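4-hydroxy-3-methylbut-2-enyl diphosphate reductase, apicoplast (Plasmodium falciparum, PDB 4N7B) catalyses the last step of the MEP pathway, reducing (E)-4-hydroxy-3-methylbut-2-enyl diphosphate to isopentenyl and dimethylallyl diphosphate with an iron-sulfur cluster. Local coordinates at residues 257-261 against 262-266; 312-315 against 316-320; 274-277 against 278-281. All blocks are in the same frame, centred on the assembly; numbering follows the deposited sequence.

Contact 1 of 3, residues 257-261 against 262-266. With SO4 (sulfate ion), chain C.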
ATOM      1  N   LYS A 257      -5.320  -2.087  10.946  1.00 45.44           N
ATOM      2  CA  LYS A 257      -6.115  -1.147  10.174  1.00 46.21           C
ATOM      3  C   LYS A 257      -6.269  -1.700   8.759  1.00 44.02           C
ATOM      4  O   LYS A 257      -5.316  -2.172   8.153  1.00 37.52           O
ATOM      5  CB  LYS A 257      -5.473   0.233  10.192  1.00 43.61           C
ATOM      6  CG  LYS A 257      -5.499   0.846  11.588  1.00 52.16           C
ATOM      7  CD  LYS A 257      -4.927   2.249  11.599  1.00 63.26           C
ATOM      8  CE  LYS A 257      -5.221   2.970  12.919  1.00 68.79           C
ATOM      9  NZ  LYS A 257      -6.667   3.332  13.079  1.00 74.65           N
ATOM     10  N   ILE A 258      -7.493  -1.683   8.259  1.00 37.58           N
ATOM     11  CA  ILE A 258      -7.820  -2.376   7.017  1.00 41.35           C
ATOM     12  C   ILE A 258      -7.041  -1.817   5.824  1.00 36.26           C
ATOM     13  O   ILE A 258      -6.629  -2.565   4.942  1.00 34.09           O
ATOM     14  CB  ILE A 258      -9.339  -2.323   6.781  1.00 40.64           C
ATOM     15  CG1 ILE A 258      -9.832  -3.656   6.217  1.00 41.79           C
ATOM     16  CG2 ILE A 258      -9.714  -1.120   5.951  1.00 44.65           C
ATOM     17  CD1 ILE A 258      -9.659  -3.796   4.802  1.00 40.54           C
ATOM     18  N   VAL A 259      -6.848  -0.500   5.813  1.00 35.91           N
ATOM     19  CA  VAL A 259      -5.917   0.162   4.907  1.00 29.86           C
ATOM     20  C   VAL A 259      -5.332   1.335   5.693  1.00 39.20           C
ATOM     21  O   VAL A 259      -5.896   1.759   6.707  1.00 38.36           O
ATOM     22  CB  VAL A 259      -6.595   0.668   3.606  1.00 35.22           C
ATOM     23  CG1 VAL A 259      -7.289  -0.472   2.877  1.00 33.16           C
ATOM     24  CG2 VAL A 259      -7.596   1.745   3.908  1.00 29.35           C
ATOM     25  N   HIS A 260      -4.199   1.862   5.247  1.00 32.13           N
ATOM     26  CA  HIS A 260      -3.522   2.909   6.004  1.00 35.64           C
ATOM     27  C   HIS A 260      -4.076   4.269   5.630  1.00 36.55           C
ATOM     28  O   HIS A 260      -3.404   5.076   4.985  1.00 34.62           O
ATOM     29  CB  HIS A 260      -2.018   2.862   5.765  1.00 32.90           C
ATOM     30  CG  HIS A 260      -1.322   1.740   6.475  1.00 32.57           C
ATOM     31  ND1 HIS A 260      -0.138   1.204   6.021  1.00 36.79           N
ATOM     32  CD2 HIS A 260      -1.638   1.048   7.600  1.00 34.38           C
ATOM     33  CE1 HIS A 260       0.254   0.236   6.834  1.00 34.70           C
ATOM     34  NE2 HIS A 260      -0.643   0.121   7.796  1.00 35.85           N
ATOM     35  N   ASN A 261      -5.322   4.506   6.024  1.00 31.51           N
ATOM     36  CA  ASN A 261      -5.926   5.817   5.894  1.00 31.11           C
ATOM     37  C   ASN A 261      -6.929   6.033   7.027  1.00 36.81           C
ATOM     38  O   ASN A 261      -7.905   5.290   7.149  1.00 34.88           O
ATOM     39  CB  ASN A 261      -6.610   5.963   4.544  1.00 31.26           C
ATOM     40  CG  ASN A 261      -7.182   7.350   4.343  1.00 33.99           C
ATOM     41  OD1 ASN A 261      -8.286   7.655   4.803  1.00 31.82           O
ATOM     42  ND2 ASN A 261      -6.432   8.204   3.657  1.00 31.32           N
ATOM     43  N   ASP A 262      -6.692   7.050   7.851  1.00 43.90           N
ATOM     44  CA  ASP A 262      -7.518   7.280   9.034  1.00 47.69           C
ATOM     45  C   ASP A 262      -8.949   7.639   8.637  1.00 39.97           C
ATOM     46  O   ASP A 262      -9.902   7.260   9.302  1.00 40.40           O
ATOM     47  CB  ASP A 262      -6.896   8.366   9.922  1.00 53.03           C
ATOM     48  CG  ASP A 262      -5.432   8.071  10.264  1.00 64.92           C
ATOM     49  OD1 ASP A 262      -5.188   7.057  10.959  1.00 64.89           O
ATOM     50  OD2 ASP A 262      -4.524   8.831   9.826  1.00 64.27           O
ATOM     51  N   ILE A 263      -9.108   8.349   7.534  1.00 40.50           N
ATOM     52  CA  ILE A 263     -10.450   8.741   7.104  1.00 41.76           C
ATOM     53  C   ILE A 263     -11.306   7.529   6.769  1.00 39.66           C
ATOM     54  O   ILE A 263     -12.430   7.429   7.227  1.00 40.91           O
ATOM     55  CB  ILE A 263     -10.395   9.698   5.932  1.00 42.40           C
ATOM     56  CG1 ILE A 263      -9.758  11.006   6.408  1.00 39.51           C
ATOM     57  CG2 ILE A 263     -11.797   9.938   5.367  1.00 42.11           C
ATOM     58  CD1 ILE A 263      -9.391  11.927   5.301  1.00 41.13           C
ATOM     59  N   VAL A 264     -10.765   6.603   5.986  1.00 36.71           N
ATOM     60  CA  VAL A 264     -11.454   5.353   5.688  1.00 33.63           C
ATOM     61  C   VAL A 264     -11.794   4.575   6.960  1.00 36.87           C
ATOM     62  O   VAL A 264     -12.914   4.103   7.140  1.00 41.62           O
ATOM     63  CB  VAL A 264     -10.566   4.464   4.817  1.00 33.10           C
ATOM     64  CG1 VAL A 264     -11.062   3.004   4.822  1.00 33.10           C
ATOM     65  CG2 VAL A 264     -10.492   5.016   3.402  1.00 33.87           C
ATOM     66  N   CYS A 265     -10.812   4.433   7.841  1.00 36.95           N
ATOM     67  CA  CYS A 265     -10.953   3.595   9.024  1.00 42.87           C
ATOM     68  C   CYS A 265     -11.956   4.170  10.007  1.00 43.35           C
ATOM     69  O   CYS A 265     -12.722   3.430  10.625  1.00 42.78           O
ATOM     70  CB  CYS A 265      -9.602   3.445   9.712  1.00 44.46           C
ATOM     71  SG  CYS A 265      -8.515   2.307   8.883  1.00 44.87           S
ATOM     72  N   LYS A 266     -11.947   5.484  10.170  1.00 50.69           N
ATOM     73  CA  LYS A 266     -12.879   6.118  11.088  1.00 55.45           C
ATOM     74  C   LYS A 266     -14.306   5.877  10.594  1.00 56.00           C
ATOM     75  O   LYS A 266     -15.220   5.648  11.391  1.00 58.02           O
ATOM     76  CB  LYS A 266     -12.590   7.612  11.197  1.00 54.84           C
ATOM     77  CG  LYS A 266     -13.598   8.375  12.030  1.00 67.22           C
ATOM     78  CD  LYS A 266     -13.473   9.875  11.796  1.00 77.74           C
ATOM     79  CE  LYS A 266     -14.554  10.671  12.531  1.00 80.44           C
ATOM     80  NZ  LYS A 266     -14.469  12.132  12.223  1.00 76.73           N
TER
HETATM   81  S   SO4 C 402       0.905   1.203   2.653  1.00 38.77           S
HETATM   82  O1  SO4 C 402       0.970  -0.249   2.573  1.00 39.35           O
HETATM   83  O2  SO4 C 402      -0.492   1.638   2.747  1.00 37.69           O
HETATM   84  O3  SO4 C 402       1.636   1.597   3.856  1.00 38.74           O
HETATM   85  O4  SO4 C 402       1.530   1.866   1.494  1.00 27.95           O

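Contact 2 of 3, residues 312-315 against 316-320. With F3S (Fe3-s4 cluster), chain B.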
ATOM      1  N   ASP A 312     -10.182 -13.237   4.592  1.00 47.64           N
ATOM      2  CA  ASP A 312      -8.858 -12.740   4.257  1.00 45.32           C
ATOM      3  C   ASP A 312      -8.886 -11.718   3.127  1.00 40.71           C
ATOM      4  O   ASP A 312      -9.033 -12.082   1.964  1.00 42.39           O
ATOM      5  CB  ASP A 312      -7.963 -13.910   3.863  1.00 41.86           C
ATOM      6  CG  ASP A 312      -6.518 -13.502   3.689  1.00 44.20           C
ATOM      7  OD1 ASP A 312      -6.199 -12.298   3.825  1.00 45.76           O
ATOM      8  OD2 ASP A 312      -5.693 -14.387   3.396  1.00 44.30           O
ATOM      9  N   ALA A 313      -8.705 -10.443   3.475  1.00 32.90           N
ATOM     10  CA  ALA A 313      -8.724  -9.359   2.486  1.00 34.16           C
ATOM     11  C   ALA A 313      -7.318  -8.955   2.100  1.00 32.88           C
ATOM     12  O   ALA A 313      -7.108  -7.863   1.555  1.00 32.32           O
ATOM     13  CB  ALA A 313      -9.493  -8.138   3.023  1.00 33.50           C
ATOM     14  N   THR A 314      -6.351  -9.822   2.388  1.00 36.78           N
ATOM     15  CA  THR A 314      -4.984  -9.598   1.924  1.00 35.56           C
ATOM     16  C   THR A 314      -5.079  -9.284   0.447  1.00 29.09           C
ATOM     17  O   THR A 314      -5.769  -9.980  -0.296  1.00 29.83           O
ATOM     18  CB  THR A 314      -4.096 -10.851   2.073  1.00 33.64           C
ATOM     19  OG1 THR A 314      -3.856 -11.125   3.453  1.00 35.33           O
ATOM     20  CG2 THR A 314      -2.764 -10.664   1.365  1.00 35.46           C
ATOM     21  N   CYS A 315      -4.403  -8.232   0.014  1.00 29.43           N
ATOM     22  CA  CYS A 315      -4.293  -7.946  -1.407  1.00 31.96           C
ATOM     23  C   CYS A 315      -3.631  -9.100  -2.170  1.00 30.55           C
ATOM     24  O   CYS A 315      -2.584  -9.595  -1.760  1.00 34.96           O
ATOM     25  CB  CYS A 315      -3.482  -6.670  -1.631  1.00 29.25           C
ATOM     26  SG  CYS A 315      -3.364  -6.314  -3.402  1.00 29.17           S
ATOM     27  N   PRO A 316      -4.232  -9.525  -3.292  1.00 35.91           N
ATOM     28  CA  PRO A 316      -3.649 -10.607  -4.099  1.00 30.67           C
ATOM     29  C   PRO A 316      -2.177 -10.400  -4.447  1.00 32.08           C
ATOM     30  O   PRO A 316      -1.464 -11.394  -4.636  1.00 31.97           O
ATOM     31  CB  PRO A 316      -4.504 -10.598  -5.363  1.00 28.31           C
ATOM     32  CG  PRO A 316      -5.873 -10.080  -4.887  1.00 27.42           C
ATOM     33  CD  PRO A 316      -5.541  -9.079  -3.803  1.00 28.06           C
ATOM     34  N   LEU A 317      -1.730  -9.149  -4.543  1.00 29.92           N
ATOM     35  CA  LEU A 317      -0.353  -8.868  -4.968  1.00 30.47           C
ATOM     36  C   LEU A 317       0.584  -8.859  -3.774  1.00 27.67           C
ATOM     37  O   LEU A 317       1.806  -8.961  -3.931  1.00 31.54           O
ATOM     38  CB  LEU A 317      -0.262  -7.546  -5.757  1.00 30.65           C
ATOM     39  CG  LEU A 317      -1.152  -7.502  -7.022  1.00 30.98           C
ATOM     40  CD1 LEU A 317      -1.136  -6.106  -7.654  1.00 26.39           C
ATOM     41  CD2 LEU A 317      -0.714  -8.547  -8.039  1.00 28.15           C
ATOM     42  N   VAL A 318       0.011  -8.754  -2.576  1.00 24.58           N
ATOM     43  CA  VAL A 318       0.764  -9.046  -1.354  1.00 27.66           C
ATOM     44  C   VAL A 318       0.818 -10.567  -1.190  1.00 29.18           C
ATOM     45  O   VAL A 318       1.877 -11.131  -0.916  1.00 28.12           O
ATOM     46  CB  VAL A 318       0.129  -8.390  -0.106  1.00 31.68           C
ATOM     47  CG1 VAL A 318       0.719  -8.965   1.171  1.00 30.57           C
ATOM     48  CG2 VAL A 318       0.326  -6.890  -0.148  1.00 25.12           C
ATOM     49  N   ASN A 319      -0.307 -11.242  -1.411  1.00 26.31           N
ATOM     50  CA  ASN A 319      -0.311 -12.694  -1.328  1.00 30.53           C
ATOM     51  C   ASN A 319       0.697 -13.280  -2.308  1.00 36.10           C
ATOM     52  O   ASN A 319       1.327 -14.302  -2.037  1.00 32.59           O
ATOM     53  CB  ASN A 319      -1.694 -13.255  -1.608  1.00 33.06           C
ATOM     54  CG  ASN A 319      -1.733 -14.764  -1.515  1.00 35.46           C
ATOM     55  OD1 ASN A 319      -1.632 -15.333  -0.430  1.00 36.88           O
ATOM     56  ND2 ASN A 319      -1.901 -15.422  -2.653  1.00 33.09           N
ATOM     57  N   LYS A 320       0.845 -12.627  -3.455  1.00 32.32           N
ATOM     58  CA  LYS A 320       1.816 -13.052  -4.447  1.00 30.97           C
ATOM     59  C   LYS A 320       3.198 -13.167  -3.808  1.00 30.38           C
ATOM     60  O   LYS A 320       3.875 -14.178  -3.962  1.00 27.10           O
ATOM     61  CB  LYS A 320       1.844 -12.033  -5.567  1.00 25.32           C
ATOM     62  CG  LYS A 320       2.908 -12.221  -6.604  1.00 28.04           C
ATOM     63  CD  LYS A 320       2.832 -11.010  -7.530  1.00 33.04           C
ATOM     64  CE  LYS A 320       3.674 -11.147  -8.764  1.00 36.86           C
ATOM     65  NZ  LYS A 320       3.946  -9.805  -9.365  1.00 38.11           N
TER
HETATM   66 FE1  F3S B 401      -2.918  -1.625  -3.452  1.00 26.99          FE
HETATM   67 FE3  F3S B 401      -2.359  -4.259  -3.395  1.00 26.63          FE
HETATM   68 FE4  F3S B 401      -0.600  -2.462  -4.343  1.00 26.91          FE
HETATM   69  S1  F3S B 401      -3.210  -3.019  -1.787  1.00 24.12           S
HETATM   70  S2  F3S B 401      -0.968  -0.574  -3.224  1.00 27.48           S
HETATM   71  S3  F3S B 401      -2.578  -2.999  -5.171  1.00 22.68           S
HETATM   72  S4  F3S B 401      -0.155  -4.250  -3.142  1.00 30.32           S
HETATM   73  O   HOH W   1      -4.139 -14.484   1.499  1.00 43.97           O

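Contact 3 of 3, residues 274-277 against 278-281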
ATOM      1  N   ILE A 274     -14.205  -2.848  14.187  1.00 47.04           N
ATOM      2  CA  ILE A 274     -13.221  -2.604  15.228  1.00 51.55           C
ATOM      3  C   ILE A 274     -11.881  -3.192  14.809  1.00 51.54           C
ATOM      4  O   ILE A 274     -11.775  -4.389  14.508  1.00 48.92           O
ATOM      5  CB  ILE A 274     -13.658  -3.218  16.570  1.00 60.09           C
ATOM      6  CG1 ILE A 274     -14.980  -2.594  17.031  1.00 64.94           C
ATOM      7  CG2 ILE A 274     -12.578  -3.014  17.625  1.00 51.07           C
ATOM      8  CD1 ILE A 274     -15.626  -3.317  18.198  1.00 66.16           C
ATOM      9  N   PHE A 275     -10.857  -2.346  14.788  1.00 47.97           N
ATOM     10  CA  PHE A 275      -9.522  -2.774  14.383  1.00 48.63           C
ATOM     11  C   PHE A 275      -8.711  -3.151  15.611  1.00 49.89           C
ATOM     12  O   PHE A 275      -8.566  -2.362  16.541  1.00 47.18           O
ATOM     13  CB  PHE A 275      -8.831  -1.664  13.589  1.00 48.33           C
ATOM     14  CG  PHE A 275      -9.637  -1.181  12.428  1.00 41.41           C
ATOM     15  CD1 PHE A 275     -10.338   0.007  12.495  1.00 42.16           C
ATOM     16  CD2 PHE A 275      -9.734  -1.945  11.283  1.00 40.02           C
ATOM     17  CE1 PHE A 275     -11.096   0.437  11.423  1.00 41.11           C
ATOM     18  CE2 PHE A 275     -10.491  -1.528  10.217  1.00 39.15           C
ATOM     19  CZ  PHE A 275     -11.175  -0.334  10.284  1.00 39.29           C
ATOM     20  N   ILE A 276      -8.186  -4.369  15.608  1.00 54.67           N
ATOM     21  CA  ILE A 276      -7.521  -4.903  16.786  1.00 51.85           C
ATOM     22  C   ILE A 276      -6.139  -5.414  16.429  1.00 51.38           C
ATOM     23  O   ILE A 276      -5.839  -5.644  15.260  1.00 48.32           O
ATOM     24  CB  ILE A 276      -8.357  -6.049  17.405  1.00 59.34           C
ATOM     25  CG1 ILE A 276      -8.438  -7.243  16.451  1.00 57.71           C
ATOM     26  CG2 ILE A 276      -9.771  -5.565  17.704  1.00 60.64           C
ATOM     27  CD1 ILE A 276      -7.279  -8.215  16.565  1.00 60.83           C
ATOM     28  N   GLU A 277      -5.293  -5.576  17.437  1.00 55.61           N
ATOM     29  CA  GLU A 277      -3.989  -6.200  17.251  1.00 56.36           C
ATOM     30  C   GLU A 277      -3.894  -7.459  18.094  1.00 58.67           C
ATOM     31  O   GLU A 277      -3.101  -8.354  17.806  1.00 64.39           O
ATOM     32  CB  GLU A 277      -2.861  -5.238  17.635  1.00 53.86           C
ATOM     33  CG  GLU A 277      -2.761  -4.007  16.759  1.00 53.61           C
ATOM     34  CD  GLU A 277      -2.402  -4.327  15.322  1.00 61.45           C
ATOM     35  OE1 GLU A 277      -2.047  -5.491  15.026  1.00 61.33           O
ATOM     36  OE2 GLU A 277      -2.473  -3.401  14.479  1.00 64.07           O
ATOM     37  N   ASP A 278      -4.708  -7.523  19.139  1.00 63.55           N
ATOM     38  CA  ASP A 278      -4.693  -8.652  20.048  1.00 67.80           C
ATOM     39  C   ASP A 278      -5.920  -9.511  19.779  1.00 69.99           C
ATOM     40  O   ASP A 278      -7.048  -9.086  20.029  1.00 74.29           O
ATOM     41  CB  ASP A 278      -4.693  -8.157  21.495  1.00 75.49           C
ATOM     42  CG  ASP A 278      -4.339  -9.245  22.485  1.00 80.12           C
ATOM     43  OD1 ASP A 278      -4.826 -10.386  22.323  1.00 77.98           O
ATOM     44  OD2 ASP A 278      -3.571  -8.958  23.429  1.00 82.57           O
ATOM     45  N   LEU A 279      -5.697 -10.716  19.266  1.00 69.98           N
ATOM     46  CA  LEU A 279      -6.798 -11.608  18.908  1.00 69.99           C
ATOM     47  C   LEU A 279      -7.644 -12.057  20.102  1.00 72.82           C
ATOM     48  O   LEU A 279      -8.730 -12.601  19.917  1.00 78.72           O
ATOM     49  CB  LEU A 279      -6.273 -12.823  18.147  1.00 68.43           C
ATOM     50  CG  LEU A 279      -6.322 -12.646  16.630  1.00 65.82           C
ATOM     51  CD1 LEU A 279      -5.302 -11.593  16.192  1.00 63.97           C
ATOM     52  CD2 LEU A 279      -6.100 -13.977  15.921  1.00 64.27           C
ATOM     53  N   ASN A 280      -7.157 -11.827  21.318  1.00 71.15           N
ATOM     54  CA  ASN A 280      -7.954 -12.093  22.513  1.00 80.26           C
ATOM     55  C   ASN A 280      -9.091 -11.100  22.657  1.00 82.90           C
ATOM     56  O   ASN A 280     -10.065 -11.353  23.371  1.00 83.68           O
ATOM     57  CB  ASN A 280      -7.094 -12.041  23.771  1.00 83.56           C
ATOM     58  CG  ASN A 280      -6.242 -13.271  23.939  1.00 83.16           C
ATOM     59  OD1 ASN A 280      -6.524 -14.320  23.353  1.00 77.85           O
ATOM     60  ND2 ASN A 280      -5.196 -13.158  24.748  1.00 84.57           N
ATOM     61  N   ASP A 281      -8.954  -9.962  21.979  1.00 86.52           N
ATOM     62  CA  ASP A 281     -10.003  -8.956  21.947  1.00 82.15           C
ATOM     63  C   ASP A 281     -11.118  -9.446  21.042  1.00 79.62           C
ATOM     64  O   ASP A 281     -12.157  -8.800  20.921  1.00 82.70           O
ATOM     65  CB  ASP A 281      -9.459  -7.622  21.432  1.00 81.35           C
ATOM     66  CG  ASP A 281      -8.488  -6.973  22.399  1.00 84.34           C
ATOM     67  OD1 ASP A 281      -8.144  -7.609  23.420  1.00 84.15           O
ATOM     68  OD2 ASP A 281      -8.063  -5.828  22.131  1.00 85.19           O
TER
HETATM   69  O   HOH W   2      -6.365  -4.923  20.233  1.00 56.93           O

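Contact 1 of 3, residues 257-261 against 262-266
Asn261 caps the helix that starts at Asp262, and the buried, tightly packed half of the contact is built on it. Its CG stands anti to the backbone N (chi1 -177°), which swings OD1 back under the first turn to accept from Val264 N at 2.9 Å. The donor lies in the carbonyl plane, on a lone pair of OD1. Asn261 O takes the next amide, Cys265 N, at 3.1 Å as the first regular helical bond. Beside this cap, Val264 CG1 meets Val259 CG2 at 3.8 Å, the two valines crossing at about a right angle. Cys265 turns its sulfur back to the loop, with SG 3.4 Å from Val259 O and 3.9 Å from Lys257 CB.

The side of Lys257 and Asp262 is loose: Lys257 NZ and Asp262 OD1 stop 4.5 Å apart, too far for a salt bridge, and Asp262 is exposed. His260, the centre of an inverse gamma turn, is directed from the helix into an anion pocket. Its ND1 donates to sulfate O3, which lies in the ring plane at the edge, at 2.8 Å, while NE2 bonds His256 and the ring stacks with His293. Ser442, Asn443 and His343 also hold this sulfate, consistent with a pocket for the substrate diphosphate, which His260 probably binds, as in related enzymes.

The segment 257-261 links strand 252-255 to helix 262-271. Ile258, Val259 and Val264 pack on helix 232-247, and Ile258 and Cys265 lie against Phe275 of strand 273-276.

Contact 2 of 3, residues 312-315 against 316-320
Cys315 is both an iron ligand of the cluster and the N-cap of the helix that begins at Pro316. Its SG binds FE3 of the Fe3-S4 cluster at 2.3 Å; Cys231 and Cys413 are the other two cysteines of the site, which carries a four-iron cluster before oxygen degrades it. The thiolate extends anti to the backbone N (chi1 -179°), and from there it also accepts from Leu317 N at 3.5 Å with an N-H...S angle of 165°. This N-H...S hydrogen bond and the helix N-terminus would probably stabilise negative charge on the sulfur. Val318 packs beside the cluster, its CG2 lying 4.0 Å from cluster sulfur S4 and close to Cys315 CB.

The next layer is the backbone. Cys315 O accepts from Asn319 N at 2.8 Å and more weakly from Val318 N. The side chains of Thr314 and Val318 cross at about a right angle, Thr314 CG2 to Val318 CG1 3.9 Å, and CG2 also lies beside Asn319 N. Arg236 from helix 232-247 bonds Thr314 O, and Trp520 packs on Cys315, Pro316 and Leu317.

Farther out, Asp312 at the end of strand 309-312 probably helps to position the loop before Cys315 by holding Thr314, with Arg300 forming a salt bridge to its OD2. That oxygen also receives a water whose second, longer bond goes to Asn319 OD1. Asp312 OD1 grips Thr314 twice: in an Asx turn it takes Thr314 N at 2.9 Å from above the carboxylate plane, and with its syn lone pair it takes Thr314 OG1 at 2.6 Å.

Contact 3 of 3, residues 274-277 against 278-281
Ile276 and Leu279 form the apolar part of this turn, with the methyl CD1 of Ile276 3.9 Å from CD1 of Leu279. Ile276 CG1 sits between the backbone N and the carbonyl carbon (chi1 65°), a rotation that sends CD1 across the turn to lie 3.6 Å from Asp278 O. Its other branch, CG2, passes Asp281 CB at 4.3 Å.

The direct hydrogen bonds lie within 278-281. Asp278 OD1 accepts from Asn280 N at 2.9 Å on its anti side, closing an Asx turn, and Asp281 N returns to Asp278 O at 2.9 Å in the 3-10 turn. Between the segments a water does the bridging: it accepts from Glu277 N and donates to Asp281 OD2 at 2.7 Å, tying the strand end to the last residue of the turn.

The Glu277 carboxylate is engaged outside the turn, OE1 in a salt bridge with Lys255 and OE2 in a hydrogen bond with His256.

Ile276 ends an edge strand, 273-276, which is bonded to strand 252-255. Leu279 reaches Ile299 and Ile302 of helix 297-305, and the chain runs on toward strand 287-290.

All three contacts lie at the C-terminal ends of strands in one four-stranded parallel sheet, but differ in depth. Contacts 1 and 2 each bring a strand into a helix through an N-cap, and their centres are about 17 Å apart. In contact 1 the neighbouring His260, not the capping amide, faces the probable diphosphate pocket; in contact 2 the capping sulfur is itself the cluster ligand. Contact 3, 21 Å from the chain centre and more exposed, has no such ligand and combines an apolar Ile276-Leu279 pair with an Asx turn, a 3-10 turn and a bridging water. It touches contact 1 where helix 262-271 and strand 273-276 meet; contact 2 touches neither.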